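Local coordinates for glucose-binding protein (Thermus thermophilus HB27, PDB 2B3F) that binds glucose and galactose and is probably the sugar-capturing component of a binding-protein-dependent transport system, at residues E4-W9 / A48-R53; D61-H66 / G281-A286; E70-W75 / I105-G110; E82-L87 / W112-N117. All coordinates share one frame; numbering follows the deposited sequence.

Contact 1: E4-W9 / A48-R53; sequences EIFSWW and AVLKTR. With GAL (beta-D-galactopyranose), chain G.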
# COMPACT_ATOMS: atom_id res chain seq x y z
N GLU A 4 4.17 -17.94 -15.17
CA GLU A 4 2.88 -17.56 -14.58
C GLU A 4 3.14 -16.57 -13.44
O GLU A 4 3.70 -16.93 -12.42
CB GLU A 4 2.14 -18.78 -14.06
CG GLU A 4 0.77 -18.43 -13.51
CD GLU A 4 0.06 -19.61 -12.91
OE1 GLU A 4 0.74 -20.49 -12.33
OE2 GLU A 4 -1.19 -19.64 -12.99
N ILE A 5 2.68 -15.34 -13.65
CA ILE A 5 2.89 -14.23 -12.71
C ILE A 5 1.56 -13.96 -12.03
O ILE A 5 0.59 -13.62 -12.71
CB ILE A 5 3.30 -12.95 -13.43
CG1 ILE A 5 4.63 -13.14 -14.19
CG2 ILE A 5 3.46 -11.81 -12.43
CD1 ILE A 5 4.90 -12.05 -15.18
N PHE A 6 1.55 -14.06 -10.71
CA PHE A 6 0.34 -13.92 -9.90
C PHE A 6 0.38 -12.55 -9.21
O PHE A 6 1.37 -12.16 -8.61
CB PHE A 6 0.29 -15.07 -8.90
CG PHE A 6 -0.99 -15.17 -8.09
CD1 PHE A 6 -1.93 -16.15 -8.37
CD2 PHE A 6 -1.20 -14.33 -7.00
CE1 PHE A 6 -3.11 -16.27 -7.61
CE2 PHE A 6 -2.38 -14.46 -6.23
CZ PHE A 6 -3.31 -15.43 -6.55
N SER A 7 -0.71 -11.78 -9.33
CA SER A 7 -0.76 -10.44 -8.75
C SER A 7 -2.23 -10.01 -8.64
O SER A 7 -3.14 -10.74 -9.06
CB SER A 7 0.00 -9.42 -9.61
OG SER A 7 -0.75 -8.99 -10.74
N TRP A 8 -2.42 -8.81 -8.09
CA TRP A 8 -3.75 -8.19 -8.14
C TRP A 8 -3.80 -6.96 -9.01
O TRP A 8 -4.69 -6.09 -8.86
CB TRP A 8 -4.30 -7.95 -6.73
CG TRP A 8 -3.61 -7.04 -5.81
CD1 TRP A 8 -3.84 -5.70 -5.64
CD2 TRP A 8 -2.65 -7.41 -4.81
NE1 TRP A 8 -3.06 -5.20 -4.61
CE2 TRP A 8 -2.33 -6.24 -4.08
CE3 TRP A 8 -2.03 -8.61 -4.46
CZ2 TRP A 8 -1.41 -6.25 -3.03
CZ3 TRP A 8 -1.13 -8.62 -3.43
CH2 TRP A 8 -0.82 -7.45 -2.73
N TRP A 9 -2.89 -6.88 -9.98
CA TRP A 9 -2.82 -5.71 -10.81
C TRP A 9 -3.71 -5.85 -12.05
O TRP A 9 -3.27 -5.82 -13.19
CB TRP A 9 -1.36 -5.41 -11.14
CG TRP A 9 -0.60 -4.91 -9.96
CD1 TRP A 9 -1.07 -4.14 -8.91
CD2 TRP A 9 0.79 -5.14 -9.70
NE1 TRP A 9 -0.04 -3.89 -8.02
CE2 TRP A 9 1.10 -4.48 -8.49
CE3 TRP A 9 1.79 -5.83 -10.37
CZ2 TRP A 9 2.39 -4.49 -7.95
CZ3 TRP A 9 3.07 -5.86 -9.82
CH2 TRP A 9 3.36 -5.18 -8.64
N ALA A 48 -6.57 -14.77 -0.67
CA ALA A 48 -7.42 -15.94 -0.52
C ALA A 48 -7.20 -16.97 -1.63
O ALA A 48 -7.14 -18.17 -1.36
CB ALA A 48 -8.89 -15.52 -0.46
N VAL A 49 -7.08 -16.51 -2.87
CA VAL A 49 -6.87 -17.42 -3.99
C VAL A 49 -5.45 -18.05 -3.90
O VAL A 49 -5.27 -19.25 -4.12
CB VAL A 49 -7.06 -16.71 -5.31
CG1 VAL A 49 -6.64 -17.60 -6.47
CG2 VAL A 49 -8.53 -16.26 -5.43
N LEU A 50 -4.47 -17.23 -3.53
CA LEU A 50 -3.10 -17.75 -3.37
C LEU A 50 -3.07 -18.84 -2.32
O LEU A 50 -2.42 -19.87 -2.51
CB LEU A 50 -2.13 -16.63 -3.00
CG LEU A 50 -0.66 -17.06 -2.89
CD1 LEU A 50 -0.15 -17.55 -4.21
CD2 LEU A 50 0.16 -15.89 -2.43
N LYS A 51 -3.76 -18.61 -1.21
CA LYS A 51 -3.84 -19.60 -0.13
C LYS A 51 -4.34 -20.96 -0.65
O LYS A 51 -3.75 -22.00 -0.36
CB LYS A 51 -4.72 -19.08 0.99
CG LYS A 51 -4.81 -19.99 2.18
CD LYS A 51 -5.32 -19.23 3.38
CE LYS A 51 -6.06 -20.15 4.34
NZ LYS A 51 -6.57 -19.35 5.53
N THR A 52 -5.41 -20.95 -1.45
CA THR A 52 -5.93 -22.17 -2.05
C THR A 52 -4.87 -22.85 -2.93
O THR A 52 -4.68 -24.06 -2.87
CB THR A 52 -7.16 -21.83 -2.92
OG1 THR A 52 -8.14 -21.18 -2.09
CG2 THR A 52 -7.75 -23.09 -3.55
N ARG A 53 -4.18 -22.06 -3.74
CA ARG A 53 -3.15 -22.60 -4.63
C ARG A 53 -1.96 -23.16 -3.89
O ARG A 53 -1.53 -24.28 -4.15
CB ARG A 53 -2.66 -21.52 -5.60
CG ARG A 53 -3.69 -21.23 -6.64
CD ARG A 53 -3.12 -20.52 -7.78
NE ARG A 53 -2.14 -21.34 -8.48
CZ ARG A 53 -1.61 -20.99 -9.64
NH1 ARG A 53 -1.99 -19.87 -10.23
NH2 ARG A 53 -0.70 -21.78 -10.20
C1 GAL G . -1.60 -2.33 -2.45
C2 GAL G . -0.50 -2.69 -3.46
C3 GAL G . -0.45 -1.71 -4.62
C4 GAL G . -1.84 -1.53 -5.25
C5 GAL G . -2.86 -1.27 -4.12
C6 GAL G . -4.31 -1.09 -4.61
O1 GAL G . -1.68 -3.27 -1.42
O2 GAL G . 0.76 -2.77 -2.77
O3 GAL G . 0.46 -2.17 -5.61
O4 GAL G . -2.12 -2.70 -5.99
O5 GAL G . -2.84 -2.29 -3.15
O6 GAL G . -4.85 -2.31 -5.03
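Phe6 pushes its ring against helix 44-55, with Leu50 CD1 over the centre of one face and Val49 CG1 at the edge, in the ring plane and 3.9 Å from Phe6 CE1. The tip of the ring reaches the helix backbone, Phe6 CZ lying 3.7 Å from Leu50 N. With CG anti to the backbone N (chi1 -173°), the ring stands out from the strand and spans much of the 10.3 Å between the strand and helix axes. Helix 44-55 belongs to a beta-alpha-beta crossover that leads from strand 32-37 to strand 62-66, and here it packs over strand 2-7, the strand between those two.

Nearer the start of the strand, Glu4 and Arg53 meet tip to tip. The guanidinium grips end-on: Arg53 NH2 donates to Glu4 OE1 at 2.9 Å and Arg53 NH1 to Glu4 OE2 at 2.9 Å. The two planes are turned 53° apart, so both oxygens are met from above the carboxylate plane.

Beyond Ser7, whose OG accepts from Trp9 N in an ST turn, the indoles hold galactose: Trp8 NE1 donates to O5 of the sugar at 3.3 Å and Trp9 NE1 to its O3 at 3.0 Å. The helix segment meets the strand through Phe6 and Glu4, and this two-pronged salt bridge from Arg53 would be expected to keep the Glu4 carboxylate ionised.

Contact 2: D61-H66 / G281-A286; sequences DTFQVH and GLPKGA. With GAL (beta-D-galactopyranose), chain G.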
# COMPACT_ATOMS: atom_id res chain seq x y z
N ASP A 61 4.46 -19.34 -10.53
CA ASP A 61 5.92 -19.20 -10.64
C ASP A 61 6.47 -18.10 -9.74
O ASP A 61 7.59 -18.16 -9.27
CB ASP A 61 6.32 -18.98 -12.09
CG ASP A 61 6.07 -20.21 -12.93
OD1 ASP A 61 6.25 -21.33 -12.39
OD2 ASP A 61 5.67 -20.07 -14.11
N THR A 62 5.65 -17.08 -9.50
CA THR A 62 6.00 -15.97 -8.64
C THR A 62 4.69 -15.25 -8.31
O THR A 62 3.72 -15.32 -9.08
CB THR A 62 7.00 -15.00 -9.32
OG1 THR A 62 7.46 -14.02 -8.38
CG2 THR A 62 6.39 -14.32 -10.56
N PHE A 63 4.67 -14.59 -7.15
CA PHE A 63 3.46 -13.86 -6.75
C PHE A 63 3.79 -12.53 -6.09
O PHE A 63 4.79 -12.38 -5.35
CB PHE A 63 2.54 -14.72 -5.88
CG PHE A 63 3.16 -15.18 -4.59
CD1 PHE A 63 3.19 -14.36 -3.46
CD2 PHE A 63 3.65 -16.47 -4.48
CE1 PHE A 63 3.74 -14.80 -2.26
CE2 PHE A 63 4.19 -16.93 -3.29
CZ PHE A 63 4.23 -16.10 -2.17
N GLN A 64 2.95 -11.55 -6.37
CA GLN A 64 3.02 -10.26 -5.72
C GLN A 64 2.83 -10.43 -4.21
O GLN A 64 1.89 -11.08 -3.74
CB GLN A 64 1.94 -9.35 -6.28
CG GLN A 64 1.95 -7.96 -5.71
CD GLN A 64 0.73 -7.12 -6.16
OE1 GLN A 64 -0.03 -7.55 -7.01
NE2 GLN A 64 0.58 -5.94 -5.59
N VAL A 65 3.74 -9.85 -3.45
CA VAL A 65 3.71 -9.96 -2.01
C VAL A 65 4.36 -8.74 -1.38
O VAL A 65 5.34 -8.20 -1.86
CB VAL A 65 4.39 -11.26 -1.53
CG1 VAL A 65 5.84 -11.32 -1.99
CG2 VAL A 65 4.25 -11.46 -0.01
N HIS A 66 3.78 -8.30 -0.28
CA HIS A 66 4.29 -7.15 0.41
C HIS A 66 5.52 -7.46 1.24
O HIS A 66 5.54 -8.40 2.02
CB HIS A 66 3.23 -6.55 1.33
CG HIS A 66 2.14 -5.84 0.60
ND1 HIS A 66 0.81 -6.10 0.82
CD2 HIS A 66 2.18 -4.88 -0.35
CE1 HIS A 66 0.07 -5.31 0.05
NE2 HIS A 66 0.88 -4.56 -0.67
N GLY A 281 8.84 -13.11 -5.13
CA GLY A 281 9.78 -14.15 -4.74
C GLY A 281 9.72 -15.37 -5.62
O GLY A 281 9.15 -15.35 -6.72
N LEU A 282 10.28 -16.45 -5.10
CA LEU A 282 10.40 -17.70 -5.82
C LEU A 282 9.84 -18.83 -4.98
O LEU A 282 10.52 -19.36 -4.11
CB LEU A 282 11.87 -17.95 -6.17
CG LEU A 282 12.14 -19.19 -7.05
CD1 LEU A 282 11.47 -19.04 -8.40
CD2 LEU A 282 13.63 -19.37 -7.24
N PRO A 283 8.57 -19.21 -5.22
CA PRO A 283 7.99 -20.33 -4.49
C PRO A 283 8.73 -21.63 -4.78
O PRO A 283 9.05 -21.89 -5.94
CB PRO A 283 6.55 -20.42 -5.04
CG PRO A 283 6.30 -19.11 -5.69
CD PRO A 283 7.61 -18.59 -6.15
N LYS A 284 8.95 -22.44 -3.75
CA LYS A 284 9.37 -23.83 -3.96
C LYS A 284 8.33 -24.57 -4.79
O LYS A 284 7.11 -24.38 -4.63
CB LYS A 284 9.56 -24.56 -2.63
CG LYS A 284 10.61 -23.96 -1.74
CD LYS A 284 10.80 -24.83 -0.51
CE LYS A 284 11.67 -24.16 0.51
NZ LYS A 284 11.92 -25.09 1.64
N GLY A 285 8.80 -25.42 -5.71
CA GLY A 285 7.91 -26.20 -6.53
C GLY A 285 7.40 -25.47 -7.75
O GLY A 285 6.60 -26.03 -8.51
N ALA A 286 7.84 -24.24 -7.97
CA ALA A 286 7.47 -23.51 -9.17
C ALA A 286 7.73 -24.38 -10.41
O ALA A 286 8.79 -25.01 -10.52
CB ALA A 286 8.23 -22.24 -9.27
C1 GAL G . -1.60 -2.33 -2.45
C2 GAL G . -0.50 -2.69 -3.46
C3 GAL G . -0.45 -1.71 -4.62
C4 GAL G . -1.84 -1.53 -5.25
C5 GAL G . -2.86 -1.27 -4.12
C6 GAL G . -4.31 -1.09 -4.61
O1 GAL G . -1.68 -3.27 -1.42
O2 GAL G . 0.76 -2.77 -2.77
O3 GAL G . 0.46 -2.17 -5.61
O4 GAL G . -2.12 -2.70 -5.99
O5 GAL G . -2.84 -2.29 -3.15
O6 GAL G . -4.85 -2.31 -5.03
O HOH W 1 6.40 -14.32 -4.62
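Hydrogen bonding across this contact is sparse but precise. Thr62 OG1, anti to its own backbone N, donates to Gly281 O at 2.7 Å, lying in the carbonyl plane at a C=O...O angle of 147°. One residue on, a water does the work of a direct backbone bond: it donates to Phe63 O at 2.6 Å and accepts from Gly281 N at 2.8 Å. The same water sits 3.2 Å above the plane of the Phe63 ring, over its centre.

The bridging water marks where the antiparallel pairing of strand 62-66 with strand 272-280 gives out. Strand 272-280 has ended, and the chain runs through a type II beta turn, Pro283 to Ala286, toward helix 289-299. This is where two neighbouring inner strands of the central sheet part, in one alpha/beta lobe of the periplasmic binding-protein fold. At the other end of strand 62-66, His66 enters the sugar pocket, where its NE2 donates to galactose O2 at 2.8 Å while Glu70 bonds its ND1.

Apolar contacts fill in around Pro283. The Phe63 side chain takes the crowded position between backbone N and carbonyl carbon (chi1 61°), and its CE2 comes 3.9 Å from Pro283 CG, the two side chains lying alongside but running opposite ways. Pro283 CD presses to 3.1 Å from Asp61 O, a buried carbonyl oxygen with no hydrogen-bond partner. Ala286 CB lies 3.8 Å from Asp61 OD1; the polar partners of the other carboxylate oxygen, OD2, are Glu4 N and Asn288 ND2.

Contact 3: E70-W75 / I105-G110; sequences ELIGTW and ISYKGG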
# COMPACT_ATOMS: atom_id res chain seq x y z
N GLU A 70 3.90 -9.38 6.20
CA GLU A 70 3.01 -10.15 5.31
C GLU A 70 3.79 -11.29 4.66
O GLU A 70 3.35 -12.44 4.67
CB GLU A 70 2.39 -9.24 4.25
CG GLU A 70 1.56 -9.95 3.18
CD GLU A 70 1.03 -9.01 2.12
OE1 GLU A 70 0.41 -8.01 2.59
OE2 GLU A 70 1.23 -9.25 0.86
N LEU A 71 4.92 -10.95 4.06
CA LEU A 71 5.80 -11.94 3.43
C LEU A 71 6.27 -12.98 4.45
O LEU A 71 6.15 -14.19 4.23
CB LEU A 71 7.02 -11.23 2.86
CG LEU A 71 8.21 -12.06 2.35
CD1 LEU A 71 7.84 -12.89 1.14
CD2 LEU A 71 9.34 -11.09 2.04
N ILE A 72 6.84 -12.50 5.54
CA ILE A 72 7.52 -13.39 6.47
C ILE A 72 6.56 -14.34 7.18
O ILE A 72 6.78 -15.54 7.23
CB ILE A 72 8.35 -12.59 7.50
CG1 ILE A 72 9.45 -11.76 6.82
CG2 ILE A 72 8.97 -13.52 8.55
CD1 ILE A 72 10.30 -12.48 5.81
N GLY A 73 5.45 -13.79 7.67
CA GLY A 73 4.56 -14.53 8.55
C GLY A 73 3.66 -15.53 7.86
O GLY A 73 2.94 -16.28 8.55
N THR A 74 3.66 -15.55 6.53
CA THR A 74 2.82 -16.51 5.80
C THR A 74 3.65 -17.59 5.09
O THR A 74 3.82 -18.67 5.66
CB THR A 74 1.83 -15.79 4.89
OG1 THR A 74 1.04 -14.89 5.70
CG2 THR A 74 0.89 -16.80 4.21
N TRP A 75 4.18 -17.32 3.90
CA TRP A 75 4.77 -18.42 3.10
C TRP A 75 6.23 -18.69 3.43
O TRP A 75 6.72 -19.79 3.17
CB TRP A 75 4.50 -18.26 1.58
CG TRP A 75 3.02 -18.22 1.33
CD1 TRP A 75 2.28 -17.19 0.83
CD2 TRP A 75 2.09 -19.25 1.67
NE1 TRP A 75 0.95 -17.51 0.83
CE2 TRP A 75 0.80 -18.76 1.35
CE3 TRP A 75 2.21 -20.52 2.23
CZ2 TRP A 75 -0.36 -19.52 1.55
CZ3 TRP A 75 1.06 -21.27 2.44
CH2 TRP A 75 -0.21 -20.76 2.11
N ILE A 105 12.68 -7.70 4.07
CA ILE A 105 12.59 -8.92 3.25
C ILE A 105 13.50 -10.05 3.75
O ILE A 105 13.54 -11.14 3.15
CB ILE A 105 12.86 -8.62 1.74
CG1 ILE A 105 14.25 -7.98 1.55
CG2 ILE A 105 11.82 -7.67 1.21
CD1 ILE A 105 14.65 -7.76 0.12
N SER A 106 14.19 -9.80 4.87
CA SER A 106 15.20 -10.70 5.43
C SER A 106 14.67 -11.36 6.69
O SER A 106 13.99 -10.71 7.49
CB SER A 106 16.47 -9.91 5.75
OG SER A 106 17.11 -9.45 4.58
N TYR A 107 14.98 -12.64 6.89
CA TYR A 107 14.50 -13.38 8.06
C TYR A 107 15.29 -14.66 8.24
O TYR A 107 15.46 -15.45 7.29
CB TYR A 107 13.02 -13.72 7.88
CG TYR A 107 12.36 -14.43 9.05
CD1 TYR A 107 12.16 -13.77 10.26
CD2 TYR A 107 11.90 -15.74 8.92
CE1 TYR A 107 11.54 -14.40 11.33
CE2 TYR A 107 11.28 -16.39 10.00
CZ TYR A 107 11.11 -15.70 11.20
OH TYR A 107 10.50 -16.31 12.29
N LYS A 108 15.75 -14.90 9.46
CA LYS A 108 16.47 -16.13 9.81
C LYS A 108 17.58 -16.48 8.82
O LYS A 108 17.74 -17.63 8.41
CB LYS A 108 15.49 -17.29 9.98
CG LYS A 108 14.63 -17.13 11.22
CD LYS A 108 14.11 -18.45 11.75
CE LYS A 108 13.31 -18.28 13.04
NZ LYS A 108 13.98 -17.38 14.07
N GLY A 109 18.36 -15.48 8.43
CA GLY A 109 19.52 -15.70 7.57
C GLY A 109 19.25 -15.75 6.07
O GLY A 109 20.18 -15.91 5.27
N GLY A 110 17.98 -15.63 5.67
CA GLY A 110 17.59 -15.68 4.27
C GLY A 110 17.03 -14.35 3.82
O GLY A 110 16.77 -13.47 4.63
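Helix segment 70-75, with a wider pi-type turn at 72-75, faces a beta hairpin whose type I' turn, Tyr107 to Gly110, is closed by backbone hydrogen bonds in both directions, Tyr107 N to Gly110 O and Gly110 N to Tyr107 O.

No hydrogen bond crosses between the segments; the contact is apolar and centred on Ile72 and Tyr107. With chi1 -62° placing Ile72 CG2 anti to the backbone N, this methyl drops onto the phenol ring, 3.5 Å from the Tyr107 ring centroid and 11° off the normal, a clear CH-pi contact over the face. The other branch meets the root of the tyrosine side chain, Ile72 CD1 lying 3.6 Å from Tyr107 CB. Lys108 CG covers the opposite face of the ring toward its rim, so the tyrosine is sandwiched between aliphatic groups. A serine here would remove the ring, and would probably cost the CH-pi contact and loosen the hold of the hairpin on the helix. One residue earlier in the helix, Leu71 CD2 approaches the backbone at Ile105 CA, 4.1 Å away.

Helix 69-76 thereby lies against strand 106-107 at the end of helix 99-105, with Leu71 also on Ser113 of strand 110-115 and Val77 flanking Tyr107.

Contact 4: E82-L87 / W112-N117; sequences EDLSAL and WSVPVN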
# COMPACT_ATOMS: atom_id res chain seq x y z
N GLU A 82 11.83 -20.09 -1.69
CA GLU A 82 13.28 -20.26 -1.82
C GLU A 82 14.03 -19.03 -1.29
O GLU A 82 13.62 -17.88 -1.47
CB GLU A 82 13.68 -20.49 -3.28
CG GLU A 82 13.26 -21.81 -3.84
CD GLU A 82 14.06 -22.21 -5.07
OE1 GLU A 82 15.24 -21.80 -5.16
OE2 GLU A 82 13.48 -22.92 -5.93
N ASP A 83 15.17 -19.30 -0.66
CA ASP A 83 16.09 -18.27 -0.22
C ASP A 83 16.78 -17.68 -1.43
O ASP A 83 17.33 -18.42 -2.26
CB ASP A 83 17.12 -18.93 0.73
CG ASP A 83 18.09 -17.96 1.34
OD1 ASP A 83 18.07 -16.75 1.07
OD2 ASP A 83 18.93 -18.44 2.15
N LEU A 84 16.74 -16.35 -1.55
CA LEU A 84 17.26 -15.62 -2.69
C LEU A 84 18.63 -14.97 -2.43
O LEU A 84 19.09 -14.18 -3.24
CB LEU A 84 16.27 -14.52 -3.11
CG LEU A 84 14.83 -14.98 -3.38
CD1 LEU A 84 13.96 -13.78 -3.77
CD2 LEU A 84 14.81 -16.01 -4.50
N SER A 85 19.27 -15.30 -1.31
CA SER A 85 20.56 -14.70 -0.94
C SER A 85 21.60 -14.76 -2.07
O SER A 85 22.24 -13.74 -2.37
CB SER A 85 21.10 -15.37 0.33
OG SER A 85 20.21 -15.17 1.44
N ALA A 86 21.72 -15.91 -2.72
CA ALA A 86 22.73 -16.08 -3.80
C ALA A 86 22.43 -15.19 -4.99
O ALA A 86 23.32 -14.59 -5.59
CB ALA A 86 22.78 -17.53 -4.24
N LEU A 87 21.14 -15.09 -5.33
CA LEU A 87 20.70 -14.19 -6.39
C LEU A 87 21.00 -12.74 -6.03
O LEU A 87 21.44 -11.97 -6.88
CB LEU A 87 19.20 -14.39 -6.67
CG LEU A 87 18.62 -13.56 -7.80
CD1 LEU A 87 19.27 -13.93 -9.12
CD2 LEU A 87 17.10 -13.81 -7.85
N TRP A 112 14.00 -13.10 1.02
CA TRP A 112 12.86 -13.90 0.57
C TRP A 112 12.04 -13.32 -0.58
O TRP A 112 11.17 -14.02 -1.12
CB TRP A 112 11.96 -14.24 1.77
CG TRP A 112 12.73 -14.93 2.86
CD1 TRP A 112 13.23 -14.37 3.99
CD2 TRP A 112 13.12 -16.31 2.88
NE1 TRP A 112 13.90 -15.32 4.75
CE2 TRP A 112 13.84 -16.52 4.09
CE3 TRP A 112 12.94 -17.38 2.00
CZ2 TRP A 112 14.39 -17.76 4.42
CZ3 TRP A 112 13.46 -18.62 2.34
CH2 TRP A 112 14.17 -18.80 3.55
N SER A 113 12.31 -12.08 -0.97
CA SER A 113 11.66 -11.50 -2.15
C SER A 113 12.47 -10.34 -2.70
O SER A 113 13.44 -9.88 -2.07
CB SER A 113 10.23 -11.03 -1.83
OG SER A 113 10.28 -9.91 -0.98
N VAL A 114 12.08 -9.87 -3.88
CA VAL A 114 12.75 -8.78 -4.57
C VAL A 114 11.78 -7.61 -4.70
O VAL A 114 10.76 -7.74 -5.40
CB VAL A 114 13.19 -9.21 -5.99
CG1 VAL A 114 13.98 -8.09 -6.68
CG2 VAL A 114 13.96 -10.53 -5.91
N PRO A 115 12.08 -6.49 -4.04
CA PRO A 115 11.21 -5.31 -4.13
C PRO A 115 11.23 -4.66 -5.50
O PRO A 115 12.30 -4.48 -6.09
CB PRO A 115 11.76 -4.36 -3.07
CG PRO A 115 12.79 -5.13 -2.32
CD PRO A 115 13.23 -6.26 -3.14
N VAL A 116 10.06 -4.31 -6.02
CA VAL A 116 9.95 -3.63 -7.30
C VAL A 116 9.70 -2.14 -7.18
O VAL A 116 9.91 -1.39 -8.12
CB VAL A 116 8.92 -4.30 -8.23
CG1 VAL A 116 7.50 -4.14 -7.71
CG2 VAL A 116 9.03 -3.74 -9.67
N ASN A 117 9.22 -1.70 -6.01
CA ASN A 117 8.80 -0.34 -5.83
C ASN A 117 8.75 0.05 -4.36
O ASN A 117 9.03 -0.75 -3.45
CB ASN A 117 7.41 -0.13 -6.49
CG ASN A 117 6.29 -0.90 -5.79
OD1 ASN A 117 6.49 -1.48 -4.74
ND2 ASN A 117 5.10 -0.87 -6.38
O HOH W 2 11.49 -16.37 -2.49
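Polar contacts frame this junction. A water bridges the segments, donating to Glu82 O at 2.8 Å and to Trp112 O at 2.7 Å. Asp83 OD1 closes an Asx turn by accepting from Ser85 N at 3.0 Å, with the donor above the carboxylate plane. The same oxygen uses its syn lone pair for Ser85 OG at 2.7 Å and also accepts from Ile111 N, so three donors fix its position just where helix 85-91 begins.

Van der Waals packing has two centres. The indole of Trp112 lies obliquely over the peptide backbone of residues 82-83, with Trp112 CE3 3.6 Å from Glu82 O and Trp112 CZ3 3.5 Å from Asp83 N. Its NE1 is hydrogen-bonded to Tyr107 O. An alanine here would lose the indole, and would probably uncover the 82-83 backbone and leave Tyr107 O without that donor. Leu84 supplies the second centre: its CD1 rests 3.6 Å from Ser113 CA and forms an apolar pair with Val114 CG2 at 3.9 Å.

Around this core, the indole also touches Leu71, Ile72 and Val76 of helix 69-76, Leu84 and Leu87 pack on Leu296 of helix 289-299, and Val114 pairs through its backbone with Phe280 of strand 272-280.

How the contacts relate
From the N terminus, contact 1 closes first, folding helix 44-55 back over strand 2-7 before strand 62-66 begins. That strand opens contact 2, a much longer loop that shuts only when the chain returns beyond strand 272-280. Contacts 3 and 4 both fall within this loop and cross each other, their segments alternating as 70-75, 82-87, 105-110 and 112-117, so neither encloses the other. Strands 2-7 and 62-66 lie side by side, which joins contacts 1 and 2, and both reach galactose. The backbone bond from Glu82 N to Leu282 O ties contact 4 to contact 2, while the hairpin of strands 106-107 and 110-115 couples contacts 3 and 4 on the same sheet.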